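Local structure of 273aa long hypothetical dTDP-4-dehydrorhamnose reductase (Sulfolobus tokodaii, 2GGS) at residues L219-K224 with L266-M271; V97-I102 with Q143-I148; A66-D71 with N128-S133. The protein probably reduces dTDP-4-dehydrorhamnose, binding NADPH in a Rossmann-type fold. All coordinates share one frame; numbering follows the deposited sequence.

Contact 1: L219-K224 with L266-M271; sequences LKIKEK and LDLDGM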
loop_
_atom_site.group_PDB
_atom_site.type_symbol
_atom_site.label_atom_id
_atom_site.label_comp_id
_atom_site.label_asym_id
_atom_site.label_seq_id
_atom_site.Cartn_x
_atom_site.Cartn_y
_atom_site.Cartn_z
ATOM N N LEU A 219 18.945 -8.118 8.554
ATOM C CA LEU A 219 20.397 -8.121 8.762
ATOM C C LEU A 219 21.100 -6.979 8.025
ATOM O O LEU A 219 22.106 -6.451 8.536
ATOM C CB LEU A 219 21.012 -9.464 8.364
ATOM C CG LEU A 219 20.720 -10.649 9.280
ATOM C CD1 LEU A 219 21.314 -11.947 8.742
ATOM C CD2 LEU A 219 21.238 -10.399 10.687
ATOM N N LYS A 220 20.594 -6.605 6.841
ATOM C CA LYS A 220 21.093 -5.414 6.139
ATOM C C LYS A 220 20.892 -4.204 7.004
ATOM O O LYS A 220 21.828 -3.391 7.113
ATOM C CB LYS A 220 20.394 -5.116 4.799
ATOM C CG LYS A 220 20.783 -5.990 3.661
ATOM C CD LYS A 220 20.122 -5.465 2.390
ATOM C CE LYS A 220 20.918 -4.294 1.828
ATOM N NZ LYS A 220 22.290 -4.785 1.477
ATOM N N ILE A 221 19.710 -4.051 7.626
ATOM C CA ILE A 221 19.533 -2.861 8.441
ATOM C C ILE A 221 20.349 -2.932 9.743
ATOM O O ILE A 221 20.892 -1.917 10.167
ATOM C CB ILE A 221 18.065 -2.310 8.645
ATOM C CG1 ILE A 221 17.619 -2.357 10.097
ATOM C CG2 ILE A 221 17.018 -2.731 7.576
ATOM C CD1 ILE A 221 16.468 -1.500 10.359
ATOM N N LYS A 222 20.488 -4.121 10.322
ATOM C CA LYS A 222 21.432 -4.333 11.440
ATOM C C LYS A 222 22.863 -3.908 11.065
ATOM O O LYS A 222 23.467 -3.118 11.782
ATOM C CB LYS A 222 21.401 -5.787 11.934
ATOM C CG LYS A 222 22.135 -6.032 13.258
ATOM C CD LYS A 222 21.994 -7.442 13.724
ATOM C CE LYS A 222 23.176 -7.928 14.599
ATOM N NZ LYS A 222 23.770 -6.887 15.450
ATOM N N GLU A 223 23.379 -4.435 9.949
ATOM C CA GLU A 223 24.716 -4.103 9.417
ATOM C C GLU A 223 24.811 -2.607 9.149
ATOM O O GLU A 223 25.810 -1.960 9.512
ATOM C CB GLU A 223 25.001 -4.894 8.118
ATOM C CG GLU A 223 26.368 -4.564 7.379
ATOM C CD GLU A 223 26.479 -5.085 5.910
ATOM O OE1 GLU A 223 27.615 -5.264 5.442
ATOM O OE2 GLU A 223 25.453 -5.312 5.192
ATOM N N LYS A 224 23.766 -2.049 8.534
ATOM C CA LYS A 224 23.789 -0.637 8.119
ATOM C C LYS A 224 24.094 0.303 9.289
ATOM O O LYS A 224 24.835 1.279 9.136
ATOM C CB LYS A 224 22.479 -0.238 7.426
ATOM C CG LYS A 224 22.559 1.098 6.665
ATOM C CD LYS A 224 21.572 1.154 5.501
ATOM C CE LYS A 224 21.765 2.417 4.651
ATOM N NZ LYS A 224 20.870 3.520 5.097
ATOM N N LEU A 266 16.251 -0.937 -3.240
ATOM C CA LEU A 266 15.962 -0.786 -1.814
ATOM C C LEU A 266 16.315 0.627 -1.327
ATOM O O LEU A 266 17.432 1.116 -1.541
ATOM C CB LEU A 266 16.713 -1.795 -0.971
ATOM C CG LEU A 266 16.372 -1.756 0.535
ATOM C CD1 LEU A 266 14.904 -2.237 0.719
ATOM C CD2 LEU A 266 17.335 -2.596 1.362
ATOM N N ASP A 267 15.347 1.278 -0.696
ATOM C CA ASP A 267 15.484 2.628 -0.241
ATOM C C ASP A 267 15.373 2.774 1.287
ATOM O O ASP A 267 14.464 3.323 1.764
ATOM C CB ASP A 267 14.474 3.517 -0.971
ATOM C CG ASP A 267 14.524 4.953 -0.552
ATOM O OD1 ASP A 267 15.582 5.463 -0.319
ATOM O OD2 ASP A 267 13.480 5.545 -0.446
ATOM N N LEU A 268 16.344 2.284 2.027
ATOM C CA LEU A 268 16.305 2.476 3.452
ATOM C C LEU A 268 16.298 3.903 3.990
ATOM O O LEU A 268 15.843 4.133 5.071
ATOM C CB LEU A 268 17.342 1.636 4.162
ATOM C CG LEU A 268 17.225 0.139 3.953
ATOM C CD1 LEU A 268 18.360 -0.567 4.620
ATOM C CD2 LEU A 268 15.911 -0.341 4.481
ATOM N N ASP A 269 16.805 4.844 3.234
ATOM C CA ASP A 269 16.670 6.234 3.601
ATOM C C ASP A 269 15.199 6.726 3.655
ATOM O O ASP A 269 14.931 7.790 4.097
ATOM C CB ASP A 269 17.453 7.126 2.653
ATOM C CG ASP A 269 18.979 7.057 2.851
ATOM O OD1 ASP A 269 19.467 6.530 3.816
ATOM O OD2 ASP A 269 19.632 7.595 1.986
ATOM N N GLY A 270 14.285 5.912 3.157
ATOM C CA GLY A 270 12.864 6.204 3.216
ATOM C C GLY A 270 12.220 5.866 4.538
ATOM O O GLY A 270 11.058 6.073 4.728
ATOM N N MET A 271 13.015 5.295 5.420
ATOM C CA MET A 271 12.565 5.035 6.805
ATOM C C MET A 271 12.453 6.360 7.553
ATOM O O MET A 271 13.300 7.268 7.388
ATOM C CB MET A 271 13.549 4.127 7.544
ATOM C CG MET A 271 13.495 2.680 7.137
ATOM S SD MET A 271 14.516 1.696 8.215
ATOM C CE MET A 271 16.067 1.957 7.432
#

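Contact 2: V97-I102 with Q143-I148; sequences VIDSYI and QDDSLI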
loop_
_atom_site.group_PDB
_atom_site.type_symbol
_atom_site.label_atom_id
_atom_site.label_comp_id
_atom_site.label_asym_id
_atom_site.label_seq_id
_atom_site.Cartn_x
_atom_site.Cartn_y
_atom_site.Cartn_z
ATOM N N VAL A 97 -19.933 9.524 -11.591
ATOM C CA VAL A 97 -20.836 10.665 -11.750
ATOM C C VAL A 97 -20.087 11.896 -12.277
ATOM O O VAL A 97 -20.613 12.636 -13.135
ATOM C CB VAL A 97 -21.590 10.945 -10.434
ATOM C CG1 VAL A 97 -22.415 12.259 -10.521
ATOM C CG2 VAL A 97 -22.503 9.773 -10.087
ATOM N N ILE A 98 -18.848 12.081 -11.805
ATOM C CA ILE A 98 -18.001 13.213 -12.172
ATOM C C ILE A 98 -16.924 12.828 -13.197
ATOM O O ILE A 98 -16.078 13.635 -13.581
ATOM C CB ILE A 98 -17.391 13.932 -10.908
ATOM C CG1 ILE A 98 -16.519 12.975 -10.076
ATOM C CG2 ILE A 98 -18.479 14.551 -10.042
ATOM C CD1 ILE A 98 -15.695 13.718 -9.008
ATOM N N ASP A 99 -16.964 11.581 -13.639
ATOM C CA ASP A 99 -16.041 11.077 -14.656
ATOM C C ASP A 99 -14.579 11.202 -14.163
ATOM O O ASP A 99 -13.682 11.555 -14.920
ATOM C CB ASP A 99 -16.258 11.802 -15.995
ATOM C CG ASP A 99 -15.523 11.153 -17.122
ATOM O OD1 ASP A 99 -15.407 9.909 -17.126
ATOM O OD2 ASP A 99 -15.047 11.865 -18.019
ATOM N N SER A 100 -14.368 10.938 -12.882
ATOM C CA SER A 100 -13.027 11.015 -12.294
ATOM C C SER A 100 -12.115 9.892 -12.788
ATOM O O SER A 100 -12.580 8.810 -13.154
ATOM C CB SER A 100 -13.090 10.887 -10.783
ATOM O OG SER A 100 -13.581 12.060 -10.187
ATOM N N TYR A 101 -10.813 10.161 -12.783
ATOM C CA TYR A 101 -9.834 9.124 -13.054
ATOM C C TYR A 101 -9.541 8.457 -11.695
ATOM O O TYR A 101 -9.067 9.107 -10.788
ATOM C CB TYR A 101 -8.578 9.736 -13.673
ATOM C CG TYR A 101 -7.374 8.833 -13.836
ATOM C CD1 TYR A 101 -7.497 7.544 -14.341
ATOM C CD2 TYR A 101 -6.095 9.312 -13.560
ATOM C CE1 TYR A 101 -6.386 6.728 -14.508
ATOM C CE2 TYR A 101 -4.977 8.493 -13.728
ATOM C CZ TYR A 101 -5.134 7.222 -14.215
ATOM O OH TYR A 101 -4.052 6.396 -14.386
ATOM N N ILE A 102 -9.837 7.166 -11.593
ATOM C CA ILE A 102 -9.723 6.456 -10.317
ATOM C C ILE A 102 -8.442 5.611 -10.283
ATOM O O ILE A 102 -8.211 4.788 -11.179
ATOM C CB ILE A 102 -10.927 5.565 -10.107
ATOM C CG1 ILE A 102 -12.196 6.441 -9.985
ATOM C CG2 ILE A 102 -10.718 4.650 -8.860
ATOM C CD1 ILE A 102 -13.355 5.737 -9.444
ATOM N N GLN A 143 -12.352 -1.357 -13.734
ATOM C CA GLN A 143 -13.148 -0.534 -14.641
ATOM C C GLN A 143 -12.330 -0.271 -15.901
ATOM O O GLN A 143 -11.098 -0.200 -15.835
ATOM C CB GLN A 143 -13.581 0.799 -13.989
ATOM C CG GLN A 143 -14.345 0.685 -12.664
ATOM C CD GLN A 143 -15.707 -0.000 -12.802
ATOM O OE1 GLN A 143 -16.374 0.118 -13.828
ATOM N NE2 GLN A 143 -16.123 -0.725 -11.755
ATOM N N ASP A 144 -13.002 -0.112 -17.043
ATOM C CA ASP A 144 -12.276 0.127 -18.295
ATOM C C ASP A 144 -11.283 1.272 -18.188
ATOM O O ASP A 144 -10.171 1.175 -18.720
ATOM C CB ASP A 144 -13.238 0.340 -19.464
ATOM C CG ASP A 144 -13.822 -0.973 -19.983
ATOM O OD1 ASP A 144 -14.573 -0.929 -20.979
ATOM O OD2 ASP A 144 -13.514 -2.049 -19.412
ATOM N N ASP A 145 -11.640 2.309 -17.434
ATOM C CA ASP A 145 -10.796 3.493 -17.295
ATOM C C ASP A 145 -10.204 3.756 -15.888
ATOM O O ASP A 145 -9.799 4.873 -15.591
ATOM C CB ASP A 145 -11.544 4.737 -17.799
ATOM C CG ASP A 145 -12.845 5.016 -17.029
ATOM O OD1 ASP A 145 -13.229 4.254 -16.092
ATOM O OD2 ASP A 145 -13.512 5.999 -17.417
ATOM N N SER A 146 -10.131 2.745 -15.035
ATOM C CA SER A 146 -9.460 2.909 -13.717
ATOM C C SER A 146 -8.098 2.214 -13.769
ATOM O O SER A 146 -7.860 1.404 -14.659
ATOM C CB SER A 146 -10.266 2.291 -12.579
ATOM O OG SER A 146 -10.185 0.890 -12.633
ATOM N N LEU A 147 -7.254 2.515 -12.791
ATOM C CA LEU A 147 -5.930 1.875 -12.660
ATOM C C LEU A 147 -5.832 1.268 -11.251
ATOM O O LEU A 147 -6.094 1.970 -10.270
ATOM C CB LEU A 147 -4.826 2.930 -12.794
ATOM C CG LEU A 147 -3.402 2.392 -12.722
ATOM C CD1 LEU A 147 -3.158 1.376 -13.867
ATOM C CD2 LEU A 147 -2.418 3.560 -12.742
ATOM N N ILE A 148 -5.442 -0.008 -11.183
ATOM C CA ILE A 148 -5.154 -0.703 -9.914
ATOM C C ILE A 148 -3.630 -0.819 -9.880
ATOM O O ILE A 148 -3.009 -1.358 -10.814
ATOM C CB ILE A 148 -5.785 -2.110 -9.826
ATOM C CG1 ILE A 148 -7.314 -2.010 -9.661
ATOM C CG2 ILE A 148 -5.159 -2.926 -8.676
ATOM C CD1 ILE A 148 -8.046 -3.274 -10.072
HETATM O O HOH W 1 -15.550 7.387 -15.954
HETATM O O HOH W 2 -11.361 6.137 -13.754
HETATM O O HOH W 3 -12.066 8.424 -15.943
#

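Contact 3: A66-D71 with N128-S133; sequences AMTDVD and NYYGLS. With NDP (NADPH dihydro-nicotinamide-adenine-dinucleotide phosphate), chain C.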
loop_
_atom_site.group_PDB
_atom_site.type_symbol
_atom_site.label_atom_id
_atom_site.label_comp_id
_atom_site.label_asym_id
_atom_site.label_seq_id
_atom_site.Cartn_x
_atom_site.Cartn_y
_atom_site.Cartn_z
ATOM N N ALA A 66 -7.110 2.209 3.831
ATOM C CA ALA A 66 -7.284 0.755 4.081
ATOM C C ALA A 66 -6.987 0.440 5.543
ATOM O O ALA A 66 -6.273 1.188 6.189
ATOM C CB ALA A 66 -6.357 -0.081 3.215
ATOM N N MET A 67 -7.524 -0.680 6.001
ATOM C CA MET A 67 -7.175 -1.308 7.274
ATOM C C MET A 67 -6.043 -2.270 6.943
ATOM O O MET A 67 -6.268 -3.340 6.359
ATOM C CB MET A 67 -8.388 -2.068 7.829
ATOM C CG MET A 67 -8.122 -2.780 9.130
ATOM S SD MET A 67 -9.678 -3.561 9.658
ATOM C CE MET A 67 -9.085 -4.572 10.987
ATOM N N THR A 68 -4.825 -1.861 7.312
ATOM C CA THR A 68 -3.622 -2.590 6.913
ATOM C C THR A 68 -2.976 -3.469 7.994
ATOM O O THR A 68 -1.935 -4.086 7.752
ATOM C CB THR A 68 -2.559 -1.598 6.359
ATOM O OG1 THR A 68 -2.143 -0.744 7.422
ATOM C CG2 THR A 68 -3.138 -0.741 5.222
ATOM N N ASP A 69 -3.569 -3.504 9.189
ATOM C CA ASP A 69 -3.124 -4.436 10.229
ATOM C C ASP A 69 -3.644 -5.820 9.875
ATOM O O ASP A 69 -4.850 -6.126 9.999
ATOM C CB ASP A 69 -3.620 -3.996 11.608
ATOM C CG ASP A 69 -3.095 -4.887 12.741
ATOM O OD1 ASP A 69 -2.999 -6.137 12.598
ATOM O OD2 ASP A 69 -2.788 -4.307 13.807
ATOM N N VAL A 70 -2.740 -6.656 9.388
ATOM C CA VAL A 70 -3.095 -7.964 8.871
ATOM C C VAL A 70 -3.797 -8.865 9.895
ATOM O O VAL A 70 -4.786 -9.539 9.576
ATOM C CB VAL A 70 -1.865 -8.653 8.230
ATOM C CG1 VAL A 70 -2.194 -10.066 7.804
ATOM C CG2 VAL A 70 -1.350 -7.792 7.083
ATOM N N ASP A 71 -3.311 -8.857 11.142
ATOM C CA ASP A 71 -3.889 -9.755 12.145
ATOM C C ASP A 71 -5.244 -9.272 12.603
ATOM O O ASP A 71 -6.149 -10.078 12.796
ATOM C CB ASP A 71 -2.934 -9.927 13.313
ATOM C CG ASP A 71 -1.653 -10.577 12.879
ATOM O OD1 ASP A 71 -1.712 -11.734 12.403
ATOM O OD2 ASP A 71 -0.612 -9.887 12.939
ATOM N N ASN A 128 -4.999 -14.834 3.565
ATOM C CA ASN A 128 -5.412 -14.152 4.777
ATOM C C ASN A 128 -6.528 -13.175 4.444
ATOM O O ASN A 128 -6.689 -12.821 3.255
ATOM C CB ASN A 128 -4.225 -13.466 5.488
ATOM C CG ASN A 128 -3.448 -12.524 4.576
ATOM O OD1 ASN A 128 -3.998 -11.584 4.001
ATOM N ND2 ASN A 128 -2.151 -12.780 4.447
ATOM N N TYR A 129 -7.291 -12.749 5.458
ATOM C CA TYR A 129 -8.443 -11.880 5.199
ATOM C C TYR A 129 -8.052 -10.446 4.762
ATOM O O TYR A 129 -8.805 -9.796 4.035
ATOM C CB TYR A 129 -9.484 -11.896 6.342
ATOM C CG TYR A 129 -10.775 -11.370 5.772
ATOM C CD1 TYR A 129 -11.515 -12.151 4.874
ATOM C CD2 TYR A 129 -11.189 -10.052 6.017
ATOM C CE1 TYR A 129 -12.679 -11.641 4.257
ATOM C CE2 TYR A 129 -12.355 -9.535 5.384
ATOM C CZ TYR A 129 -13.085 -10.352 4.527
ATOM O OH TYR A 129 -14.198 -9.848 3.870
ATOM N N TYR A 130 -6.900 -9.946 5.188
ATOM C CA TYR A 130 -6.441 -8.676 4.672
ATOM C C TYR A 130 -6.362 -8.795 3.141
ATOM O O TYR A 130 -6.935 -7.973 2.411
ATOM C CB TYR A 130 -5.063 -8.308 5.254
ATOM C CG TYR A 130 -4.405 -7.167 4.526
ATOM C CD1 TYR A 130 -4.903 -5.871 4.597
ATOM C CD2 TYR A 130 -3.273 -7.396 3.727
ATOM C CE1 TYR A 130 -4.281 -4.815 3.922
ATOM C CE2 TYR A 130 -2.654 -6.344 3.015
ATOM C CZ TYR A 130 -3.157 -5.067 3.118
ATOM O OH TYR A 130 -2.549 -4.019 2.467
ATOM N N GLY A 131 -5.669 -9.833 2.672
ATOM C CA GLY A 131 -5.556 -10.099 1.224
ATOM C C GLY A 131 -6.894 -10.266 0.495
ATOM O O GLY A 131 -7.119 -9.704 -0.586
ATOM N N LEU A 132 -7.803 -11.023 1.100
ATOM C CA LEU A 132 -9.130 -11.241 0.499
ATOM C C LEU A 132 -9.941 -9.951 0.461
ATOM O O LEU A 132 -10.519 -9.613 -0.576
ATOM C CB LEU A 132 -9.899 -12.350 1.250
ATOM C CG LEU A 132 -11.269 -12.617 0.576
ATOM C CD1 LEU A 132 -11.180 -12.882 -0.941
ATOM C CD2 LEU A 132 -11.984 -13.775 1.284
ATOM N N SER A 133 -10.029 -9.242 1.593
ATOM C CA SER A 133 -10.744 -7.953 1.579
ATOM C C SER A 133 -10.176 -7.008 0.517
ATOM O O SER A 133 -10.938 -6.363 -0.208
ATOM C CB SER A 133 -10.798 -7.276 2.969
ATOM O OG SER A 133 -9.505 -6.985 3.453
HETATM P PA NDP C . -1.446 3.119 6.460
HETATM O O1A NDP C . -1.858 2.103 7.441
HETATM O O2A NDP C . -0.248 3.895 6.861
HETATM O O5B NDP C . -2.610 4.141 6.144
HETATM C C5B NDP C . -3.960 3.714 6.121
HETATM C C4B NDP C . -4.759 4.935 5.747
HETATM O O4B NDP C . -6.115 4.518 5.567
HETATM C C3B NDP C . -4.699 6.040 6.790
HETATM O O3B NDP C . -4.595 7.272 6.127
HETATM C C2B NDP C . -6.076 5.908 7.453
HETATM O O2B NDP C . -6.464 7.163 7.924
HETATM C C1B NDP C . -6.906 5.477 6.251
HETATM N N9A NDP C . -8.166 4.855 6.671
HETATM C C8A NDP C . -8.326 3.646 7.277
HETATM N N7A NDP C . -9.655 3.462 7.519
HETATM C C5A NDP C . -10.308 4.548 7.070
HETATM C C6A NDP C . -11.661 4.906 7.071
HETATM N N6A NDP C . -12.580 4.119 7.697
HETATM N N1A NDP C . -11.979 6.128 6.544
HETATM C C2A NDP C . -11.045 7.003 6.002
HETATM N N3A NDP C . -9.717 6.649 6.022
HETATM C C4A NDP C . -9.377 5.451 6.551
HETATM O O3 NDP C . -1.301 2.270 5.085
HETATM P PN NDP C . -0.168 2.456 3.939
HETATM O O1N NDP C . 0.093 3.833 3.585
HETATM O O2N NDP C . 0.914 1.564 4.416
HETATM O O5D NDP C . -0.892 1.676 2.744
HETATM C C5D NDP C . -1.399 2.392 1.623
HETATM C C4D NDP C . -2.111 1.465 0.645
HETATM O O4D NDP C . -1.184 0.504 0.195
HETATM C C3D NDP C . -3.281 0.687 1.242
HETATM O O3D NDP C . -4.181 0.546 0.176
HETATM C C2D NDP C . -2.685 -0.653 1.596
HETATM O O2D NDP C . -3.691 -1.651 1.633
HETATM C C1D NDP C . -1.699 -0.811 0.412
HETATM N N1N NDP C . -0.618 -1.741 0.757
HETATM C C2N NDP C . 0.034 -1.550 1.946
HETATM C C3N NDP C . 1.186 -2.255 2.265
HETATM C C7N NDP C . 1.852 -1.997 3.577
HETATM O O7N NDP C . 2.874 -2.869 4.002
HETATM N N7N NDP C . 1.466 -0.966 4.326
HETATM C C4N NDP C . 1.755 -3.281 1.302
HETATM C C5N NDP C . 0.952 -3.450 0.034
HETATM C C6N NDP C . -0.186 -2.661 -0.177
HETATM P P2B NDP C . -6.386 7.562 9.533
HETATM O O1X NDP C . -6.445 9.035 9.479
HETATM O O2X NDP C . -5.120 7.021 10.106
HETATM O O3X NDP C . -7.583 6.934 10.292
HETATM O O HOH W 4 -5.564 -10.987 7.397
#

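Contact 1: L219-K224 with L266-M271
Lys224 NZ reaches Asp269 OD1 at 3.6 Å, a long salt bridge at the exposed edge of the contact and the one salt bridge between 219-224 and 266-271. The lysine runs extended as far as CE, and a turn in its last torsion (chi4 -93°) brings NZ round to the carboxylate. Asp269 starts out facing away from the helix; its carboxylate nevertheless comes back to meet the ammonium, the two side chains crossing at about a right angle.

On its way there Lys224 lays its aliphatic part over Leu268, CD resting 3.7 Å from Leu268 CD1. The same methyl touches Ile221 CG2 at 3.9 Å, so Leu268 is covered by residues one helical turn apart. Ile221 has chi1 117°, far from a staggered value; its CG2 meets Leu268, and its CD1 lies 4.3 Å from Met271 SD. One turn before Lys224, Lys220 runs past Leu266 in the opposite direction, and Lys220 CE comes to 4.0 Å from Leu266 CD2.

Leu268 sits at the start of a short 3-10 turn, which Met271 N closes by bonding to Leu268 O. Helix 160-169 packs beside this, with Val164 and Tyr165 on Ile221 and Pro161 on Met271, while Asp267 turns elsewhere, to Arg187 and Ser185.

Dispersion and burial of hydrocarbon therefore carry this joint; the charge pair, long and next to solvent, probably adds only a modest electrostatic pull.

Contact 2: V97-I102 with Q143-I148
Ile102 O receives Leu147 N at 2.9 Å in a nearly straight bond (166° at the hydrogen), the first rung between parallel strands 101-107 and 147-151 of the central Rossmann sheet. Ser146 CA adds a CA-H...O contact to the same oxygen, at 3.4 Å, so the carbonyl is approached by two successive residues.

Among the side chains, Ile102 CB packs on Ser146 CB. Tyr101, its CG anti to the backbone N (chi1 171°), and Leu147 run side by side in the same direction, with Tyr101 OH 3.7 Å from Leu147 CD2; the hydroxyl makes its hydrogen bond to Lys201 O. Asp145 O sits at the edge of the Tyr101 ring, in its plane, 3.7 Å from CD1.

Water fills in where the strands have not yet paired. One molecule accepts from Ile102 N at 2.8 Å and lies within bonding reach of Ser100 O and Asp145 O, with more acceptors about it than protons. Another donates to both Asp99 OD1 (2.8 Å) and Asp145 OD2 (2.9 Å), two carboxylate oxygens only 4.4 Å apart. Asp99, with positive phi, belongs to the Schellman motif that ends helix 77-97.

The shared water would ease the repulsion of these like charges, whose closeness may raise the affinity of one for a proton.

Contact 3: A66-D71 with N128-S133
Ala66, Thr68 and Tyr130 line the NADPH pocket, and Tyr130 also packs on Met67, Thr68 and Val70. Tyr130 OH is hydrogen-bonded to the ribose hydroxyl O2D of the nicotinamide half at 2.8 Å, either oxygen being able to donate. Met67 O lies at the ring edge, near its plane, 3.4 Å from Tyr130 CD1. Val70 crosses the tyrosine at about a right angle, its CG2 coming to 3.9 Å from Tyr130 CD2. Tyr130 CG is anti to the backbone N (chi1 167°), and the CD1 and CE1 edge of the ring meets the 66-71 backbone at Met67 O.

Tyr130 and Lys134, four residues apart, form the Tyr-X-X-X-Lys motif of the short-chain dehydrogenase/reductase superfamily; Lys134 NZ also bonds the dinucleotide, and in relatives the tyrosine serves as the catalytic acid. The loop after strand 60-63 grips the other half of the cofactor: Ala66 N donates to ribose O4B at 3.1 Å, and Thr68 OG1 to phosphate oxygen O1A at 2.9 Å. Lys158, which also binds NADPH, touches Thr68.

At the start of the tyrosine's own helix, 129-141, Asn128 is the N-cap, its OD1 taking Gly131 N at 2.8 Å. Val70 CG1 rests near Asn128 CG. A water donates to Val70 O at 2.7 Å and accepts from Tyr130 N, joining the first turns of helices 70-75 and 129-141.

From the N terminus, contact 3 opens first, at 66-71, just past strand 60-63. Contact 2 opens at 97-102 before contact 3 closes at 128-133, and itself closes at 143-148, so the two loops cross. Helix 129-141 begins in contact 3 and leads into the second segment of contact 2, completing the crossover from strand 101-107 to strand 147-151; the cofactor pocket and the N-terminal ends of two inner strands thus share one unit, with centres 24 Å apart. Contact 1 follows in series, closing a later loop from 219-224 to 266-271. It ties helix 214-224 to the C-terminal tail, on the opposite side of the chain's centre from contact 2.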